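Local coordinates for translation initiation factor eif-2b-like protein (Chaetomium thermophilum, PDB 4ZEO) that forms the delta subunit of eIF2B, the guanine nucleotide exchange factor for eIF2, and probably serves in translation initiation, at residues D173-L178 against L391-N396. Sequence-based numbering, arbitrary orientation.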
ATOM      1  N   ASP A 173      -1.968  -6.986   0.990  1.00 59.84           N
ATOM      2  CA  ASP A 173      -1.974  -5.554   0.714  1.00 59.35           C
ATOM      3  C   ASP A 173      -1.193  -5.192  -0.551  1.00 55.41           C
ATOM      4  O   ASP A 173      -0.317  -5.930  -1.001  1.00 55.43           O
ATOM      5  CB  ASP A 173      -1.452  -4.780   1.919  1.00 62.59           C
ATOM      6  CG  ASP A 173      -0.044  -5.137   2.260  1.00 65.86           C
ATOM      7  OD1 ASP A 173       0.211  -6.336   2.510  1.00 68.45           O
ATOM      8  OD2 ASP A 173       0.803  -4.223   2.267  1.00 68.98           O
ATOM      9  N   SER A 174      -1.555  -4.051  -1.126  1.00 51.57           N
ATOM     10  CA  SER A 174      -0.993  -3.580  -2.381  1.00 48.30           C
ATOM     11  C   SER A 174       0.513  -3.312  -2.297  1.00 46.62           C
ATOM     12  O   SER A 174       1.238  -3.542  -3.262  1.00 46.16           O
ATOM     13  CB  SER A 174      -1.717  -2.312  -2.843  1.00 48.11           C
ATOM     14  OG  SER A 174      -1.703  -1.338  -1.826  1.00 51.69           O
ATOM     15  N   ILE A 175       0.969  -2.800  -1.161  1.00 45.78           N
ATOM     16  CA  ILE A 175       2.381  -2.510  -0.974  1.00 42.73           C
ATOM     17  C   ILE A 175       3.233  -3.781  -0.886  1.00 45.60           C
ATOM     18  O   ILE A 175       4.291  -3.846  -1.518  1.00 47.77           O
ATOM     19  CB  ILE A 175       2.574  -1.616   0.260  1.00 40.50           C
ATOM     20  CG1 ILE A 175       1.972  -0.258  -0.063  1.00 38.10           C
ATOM     21  CG2 ILE A 175       4.021  -1.410   0.593  1.00 40.72           C
ATOM     22  CD1 ILE A 175       2.496   0.325  -1.345  1.00 33.75           C
ATOM     23  N   SER A 176       2.763  -4.788  -0.142  1.00 45.52           N
ATOM     24  CA  SER A 176       3.452  -6.084  -0.055  1.00 43.48           C
ATOM     25  C   SER A 176       3.474  -6.734  -1.415  1.00 41.77           C
ATOM     26  O   SER A 176       4.469  -7.329  -1.827  1.00 43.53           O
ATOM     27  CB  SER A 176       2.747  -7.051   0.896  1.00 44.82           C
ATOM     28  OG  SER A 176       2.875  -6.670   2.237  1.00 49.79           O
ATOM     29  N   ARG A 177       2.349  -6.632  -2.106  1.00 39.13           N
ATOM     30  CA  ARG A 177       2.260  -7.209  -3.429  1.00 38.50           C
ATOM     31  C   ARG A 177       3.269  -6.522  -4.353  1.00 36.70           C
ATOM     32  O   ARG A 177       3.999  -7.198  -5.083  1.00 38.35           O
ATOM     33  CB  ARG A 177       0.834  -7.097  -3.972  1.00 38.04           C
ATOM     34  CG  ARG A 177      -0.154  -8.021  -3.290  1.00 40.32           C
ATOM     35  CD  ARG A 177      -1.576  -7.675  -3.722  1.00 42.29           C
ATOM     36  NE  ARG A 177      -1.763  -7.987  -5.135  1.00 42.32           N
ATOM     37  CZ  ARG A 177      -2.807  -7.608  -5.865  1.00 43.84           C
ATOM     38  NH1 ARG A 177      -3.783  -6.886  -5.319  1.00 45.10           N
ATOM     39  NH2 ARG A 177      -2.866  -7.952  -7.146  1.00 43.10           N
ATOM     40  N   LEU A 178       3.352  -5.195  -4.270  1.00 34.78           N
ATOM     41  CA  LEU A 178       4.245  -4.437  -5.144  1.00 37.41           C
ATOM     42  C   LEU A 178       5.725  -4.806  -4.907  1.00 42.03           C
ATOM     43  O   LEU A 178       6.469  -5.068  -5.856  1.00 44.06           O
ATOM     44  CB  LEU A 178       4.029  -2.923  -4.960  1.00 36.40           C
ATOM     45  CG  LEU A 178       5.026  -2.011  -5.701  1.00 35.31           C
ATOM     46  CD1 LEU A 178       5.000  -2.238  -7.200  1.00 33.17           C
ATOM     47  CD2 LEU A 178       4.785  -0.547  -5.399  1.00 35.91           C
ATOM     48  N   LEU A 391      -3.773   7.804   5.426  1.00 35.38           N
ATOM     49  CA  LEU A 391      -2.335   7.581   5.212  1.00 32.77           C
ATOM     50  C   LEU A 391      -2.121   6.668   4.018  1.00 34.48           C
ATOM     51  O   LEU A 391      -2.659   5.554   3.972  1.00 33.21           O
ATOM     52  CB  LEU A 391      -1.696   6.963   6.441  1.00 31.91           C
ATOM     53  CG  LEU A 391      -2.000   7.632   7.786  1.00 32.58           C
ATOM     54  CD1 LEU A 391      -1.382   6.848   8.957  1.00 31.67           C
ATOM     55  CD2 LEU A 391      -1.509   9.080   7.771  1.00 33.88           C
ATOM     56  N   CYS A 392      -1.368   7.141   3.030  1.00 34.68           N
ATOM     57  CA  CYS A 392      -1.201   6.358   1.815  1.00 34.59           C
ATOM     58  C   CYS A 392       0.038   6.764   0.993  1.00 35.58           C
ATOM     59  O   CYS A 392       0.329   7.949   0.829  1.00 37.07           O
ATOM     60  CB  CYS A 392      -2.492   6.498   0.982  1.00 34.59           C
ATOM     61  SG  CYS A 392      -2.675   5.404  -0.418  1.00 39.69           S
ATOM     62  N   GLU A 393       0.711   5.775   0.420  1.00 34.85           N
ATOM     63  CA  GLU A 393       1.882   6.018  -0.422  1.00 34.21           C
ATOM     64  C   GLU A 393       1.398   6.537  -1.771  1.00 36.10           C
ATOM     65  O   GLU A 393       0.347   6.128  -2.248  1.00 38.04           O
ATOM     66  CB  GLU A 393       2.712   4.729  -0.599  1.00 31.79           C
ATOM     67  CG  GLU A 393       3.230   4.140   0.705  1.00 34.28           C
ATOM     68  CD  GLU A 393       2.256   3.149   1.394  1.00 44.45           C
ATOM     69  OE1 GLU A 393       1.028   3.142   1.094  1.00 43.51           O
ATOM     70  OE2 GLU A 393       2.736   2.363   2.241  1.00 43.90           O
ATOM     71  N   THR A 394       2.190   7.393  -2.402  1.00 35.04           N
ATOM     72  CA  THR A 394       1.802   8.007  -3.670  1.00 35.36           C
ATOM     73  C   THR A 394       1.615   6.969  -4.763  1.00 36.00           C
ATOM     74  O   THR A 394       0.803   7.165  -5.661  1.00 37.98           O
ATOM     75  CB  THR A 394       2.847   9.050  -4.164  1.00 30.64           C
ATOM     76  OG1 THR A 394       4.121   8.423  -4.333  1.00 29.74           O
ATOM     77  CG2 THR A 394       2.977  10.168  -3.193  1.00 28.33           C
ATOM     78  N   ILE A 395       2.365   5.873  -4.678  1.00 35.93           N
ATOM     79  CA  ILE A 395       2.345   4.797  -5.690  1.00 38.92           C
ATOM     80  C   ILE A 395       0.955   4.098  -5.755  1.00 37.57           C
ATOM     81  O   ILE A 395       0.614   3.459  -6.740  1.00 39.08           O
ATOM     82  CB  ILE A 395       3.475   3.740  -5.396  1.00 34.58           C
ATOM     83  CG1 ILE A 395       3.753   2.832  -6.592  1.00 38.32           C
ATOM     84  CG2 ILE A 395       3.145   2.879  -4.172  1.00 31.56           C
ATOM     85  CD1 ILE A 395       4.618   3.415  -7.646  1.00 39.96           C
ATOM     86  N   ASN A 396       0.171   4.253  -4.693  1.00 35.93           N
ATOM     87  CA  ASN A 396      -1.179   3.715  -4.604  1.00 36.15           C
ATOM     88  C   ASN A 396      -2.235   4.625  -5.277  1.00 36.23           C
ATOM     89  O   ASN A 396      -3.385   4.231  -5.411  1.00 35.87           O
ATOM     90  CB  ASN A 396      -1.559   3.478  -3.131  1.00 34.07           C
ATOM     91  CG  ASN A 396      -0.835   2.281  -2.508  1.00 37.52           C
ATOM     92  OD1 ASN A 396      -0.746   1.216  -3.111  1.00 41.26           O
ATOM     93  ND2 ASN A 396      -0.304   2.464  -1.309  1.00 36.83           N
TER
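Ser174 and Asn396 bring the two backbones nearest, with 7.6 Å between their CA atoms, where the first turn of helix 174-191 meets the short 3-10 turn 394-396. Ser174 OG lies 3.0 Å from Asn396 OD1, within hydrogen-bonding distance. Asn396 CG sits anti to its carbonyl carbon (chi1 -72°), and from there the amide reaches the helix. The side chains of Ile175 and Asn396 cross at about a right angle, with Ile175 CD1 3.5 Å from Asn396 ND2.

The same isoleucine meets Glu393 tip to tip. Ile175 CG1 is 3.6 Å from Glu393 OE2, and OE1 is almost as near. A bend at chi2 (88°) sets Glu393 CD beside Ile175. The strongest polar partner of this glutamate lies outside the two segments: Glu393 OE2 forms a salt bridge with Arg293, whose side chain also touches Ile175. An alanine in place of Glu393 would probably leave Arg293 without this mate and open a gap at the tip of Ile175.

The rest of the contact is apolar. Ile395 CG2 packs against Ile175 CD1 at 3.9 Å. Ile395 CG1 lies 3.7 Å from Leu178 CD2. All six touching residues are buried. Ala225 of helix 224-239 touches both Leu178 and Asn396.

Asp173 caps the helix just before this contact. Its OD2 accepts from Ser176 N at 3.2 Å, from above the carboxylate plane, and its OD1 accepts from Ser176 OG. The segment 391-396 leaves the parallel sheet at the end of strand 387-391. The contact thus joins the N-terminal helical part to a loop at the C-terminal end of that strand in the Rossmann-like sheet, a two-part build characteristic of the eIF2B alpha/beta/delta family.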